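PDB 2IVF: ethylbenzene dehydrogenase alpha-subunit from Aromatoleum aromaticum, which belongs to the molybdopterin oxidoreductase family and binds a molybdenum atom, two pterin guanosine dinucleotides and an iron-sulfur cluster. Local coordinates for residues H818-E823 with K941-A946. Residues are numbered along the deposited sequence; the frame is centred on the assembly and turned at random.
With GOL (glycerol), chain H.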
# COMPACT_ATOMS: atom_id res chain seq x y z
N HIS A 818 -17.39 0.79 -38.00
CA HIS A 818 -16.74 2.04 -38.38
C HIS A 818 -15.55 1.67 -39.25
O HIS A 818 -14.81 0.73 -38.95
CB HIS A 818 -16.30 2.72 -37.07
CG HIS A 818 -15.70 4.08 -37.24
ND1 HIS A 818 -14.45 4.28 -37.78
CD2 HIS A 818 -16.16 5.30 -36.87
CE1 HIS A 818 -14.18 5.58 -37.78
NE2 HIS A 818 -15.20 6.22 -37.24
N ASP A 819 -15.34 2.43 -40.32
CA ASP A 819 -14.26 2.17 -41.30
C ASP A 819 -12.89 1.94 -40.71
O ASP A 819 -12.18 1.02 -41.13
CB ASP A 819 -14.19 3.33 -42.31
CG ASP A 819 -15.41 3.38 -43.22
OD1 ASP A 819 -16.10 2.35 -43.37
OD2 ASP A 819 -15.65 4.46 -43.82
N TRP A 820 -12.51 2.73 -39.72
CA TRP A 820 -11.20 2.57 -39.09
C TRP A 820 -11.07 1.20 -38.44
O TRP A 820 -10.01 0.56 -38.51
CB TRP A 820 -10.98 3.63 -38.03
CG TRP A 820 -10.72 5.02 -38.56
CD1 TRP A 820 -11.08 5.54 -39.73
CD2 TRP A 820 -10.15 6.08 -37.79
NE1 TRP A 820 -10.70 6.87 -39.80
CE2 TRP A 820 -10.14 7.22 -38.60
CE3 TRP A 820 -9.63 6.16 -36.51
CZ2 TRP A 820 -9.60 8.43 -38.17
CZ3 TRP A 820 -9.11 7.36 -36.07
CH2 TRP A 820 -9.11 8.48 -36.90
N TYR A 821 -12.11 0.78 -37.73
CA TYR A 821 -12.12 -0.54 -37.09
C TYR A 821 -12.15 -1.72 -38.05
O TYR A 821 -11.41 -2.70 -37.90
CB TYR A 821 -13.26 -0.64 -36.07
CG TYR A 821 -12.92 0.13 -34.81
CD1 TYR A 821 -12.87 1.52 -34.81
CD2 TYR A 821 -12.62 -0.54 -33.62
CE1 TYR A 821 -12.55 2.21 -33.68
CE2 TYR A 821 -12.30 0.13 -32.52
CZ TYR A 821 -12.25 1.50 -32.54
OH TYR A 821 -11.92 2.14 -31.40
N LEU A 822 -12.99 -1.60 -39.07
CA LEU A 822 -13.02 -2.55 -40.15
C LEU A 822 -11.60 -2.73 -40.75
O LEU A 822 -11.08 -3.85 -40.84
CB LEU A 822 -14.01 -2.06 -41.21
CG LEU A 822 -15.52 -2.21 -40.93
CD1 LEU A 822 -16.37 -1.63 -42.11
CD2 LEU A 822 -15.82 -3.69 -40.75
N GLU A 823 -10.96 -1.62 -41.14
CA GLU A 823 -9.64 -1.67 -41.79
C GLU A 823 -8.52 -2.17 -40.85
O GLU A 823 -7.62 -2.85 -41.30
CB GLU A 823 -9.27 -0.31 -42.38
CG GLU A 823 -10.03 -0.02 -43.69
CD GLU A 823 -9.70 1.31 -44.36
OE1 GLU A 823 -8.81 2.07 -43.88
OE2 GLU A 823 -10.36 1.58 -45.41
N LYS A 941 -3.46 4.85 -28.47
CA LYS A 941 -4.08 4.00 -29.49
C LYS A 941 -4.78 4.87 -30.52
O LYS A 941 -5.73 5.56 -30.19
CB LYS A 941 -5.05 2.96 -28.86
CG LYS A 941 -5.64 2.04 -29.94
CD LYS A 941 -6.03 0.69 -29.38
CE LYS A 941 -6.80 -0.14 -30.40
NZ LYS A 941 -7.00 -1.55 -29.92
N PRO A 942 -4.26 4.90 -31.75
CA PRO A 942 -4.80 5.83 -32.74
C PRO A 942 -6.29 5.67 -33.05
O PRO A 942 -6.93 6.66 -33.43
CB PRO A 942 -3.98 5.53 -33.99
CG PRO A 942 -2.77 4.99 -33.52
CD PRO A 942 -3.15 4.14 -32.32
N LEU A 943 -6.84 4.45 -32.88
CA LEU A 943 -8.25 4.20 -33.20
C LEU A 943 -9.13 5.00 -32.24
O LEU A 943 -10.27 5.29 -32.54
CB LEU A 943 -8.59 2.71 -33.09
CG LEU A 943 -7.96 1.80 -34.14
CD1 LEU A 943 -8.51 0.38 -33.92
CD2 LEU A 943 -8.23 2.33 -35.50
N HIS A 944 -8.57 5.40 -31.11
CA HIS A 944 -9.31 6.24 -30.17
C HIS A 944 -9.39 7.71 -30.51
O HIS A 944 -9.95 8.47 -29.74
CB HIS A 944 -8.84 5.99 -28.76
CG HIS A 944 -8.98 4.57 -28.34
ND1 HIS A 944 -8.65 4.15 -27.06
CD2 HIS A 944 -9.49 3.49 -28.98
CE1 HIS A 944 -8.85 2.84 -26.98
NE2 HIS A 944 -9.40 2.43 -28.11
N LEU A 945 -8.93 8.08 -31.71
CA LEU A 945 -9.18 9.38 -32.30
C LEU A 945 -10.47 9.32 -33.11
O LEU A 945 -10.94 10.33 -33.59
CB LEU A 945 -8.00 9.77 -33.20
CG LEU A 945 -6.71 10.11 -32.43
CD1 LEU A 945 -5.48 9.98 -33.33
CD2 LEU A 945 -6.81 11.52 -31.80
N ALA A 946 -11.06 8.14 -33.25
CA ALA A 946 -12.20 7.98 -34.14
C ALA A 946 -13.40 8.76 -33.66
O ALA A 946 -13.65 8.84 -32.49
CB ALA A 946 -12.57 6.51 -34.31
C1 GOL H . -12.45 6.15 -30.33
O1 GOL H . -12.85 4.91 -30.94
C2 GOL H . -13.43 7.09 -29.63
O2 GOL H . -13.75 6.79 -28.28
C3 GOL H . -12.94 8.54 -29.65
O3 GOL H . -12.72 9.17 -28.38
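The carbonyl oxygen of L943 takes two hydrogen bonds: one from A946 N (3.0 Å), which closes a turn of the 3-10 segment 942-945, and one from O1 of a bound glycerol. Y821 OH meets the same O1 at 3.0 Å, so the glycerol, probably from the crystallisation liquor, links two segments that share no direct hydrogen bond; H230 and S960 also hold it. Tyrosine suits this place because its ring offers an apolar face and carries a hydroxyl at its far end. L943 CD1 sits over the centre of that face, 4.1 Å from the centroid of the Y821 ring, a CH-pi contact. The other branch of the leucine, CD2, packs against W820 CB and the helix backbone at W820 O. The six-membered end of the indole reaches the 3-10 turn: W820 CE3 lies 3.7 Å from A946 CB, while L945 CB comes to its edge beside CZ3. A small alanine admits both W820 and H818, whose ring passes CE1 over the rim of the indole. H818 CG lies anti to the backbone N (chi1 -176°), and the turn of the ring about chi2 (-72°) presents H818 ND1, near the ring plane, to W820 N at 3.2 Å; its NE2 bonds to G947 O. W820 NE1 reaches E580. The arrangement is a histidine N-cap on helix 819-824, whose first turn packs through aromatic side chains onto a 3-10 turn in the loop between strands 915-917 and 969-975.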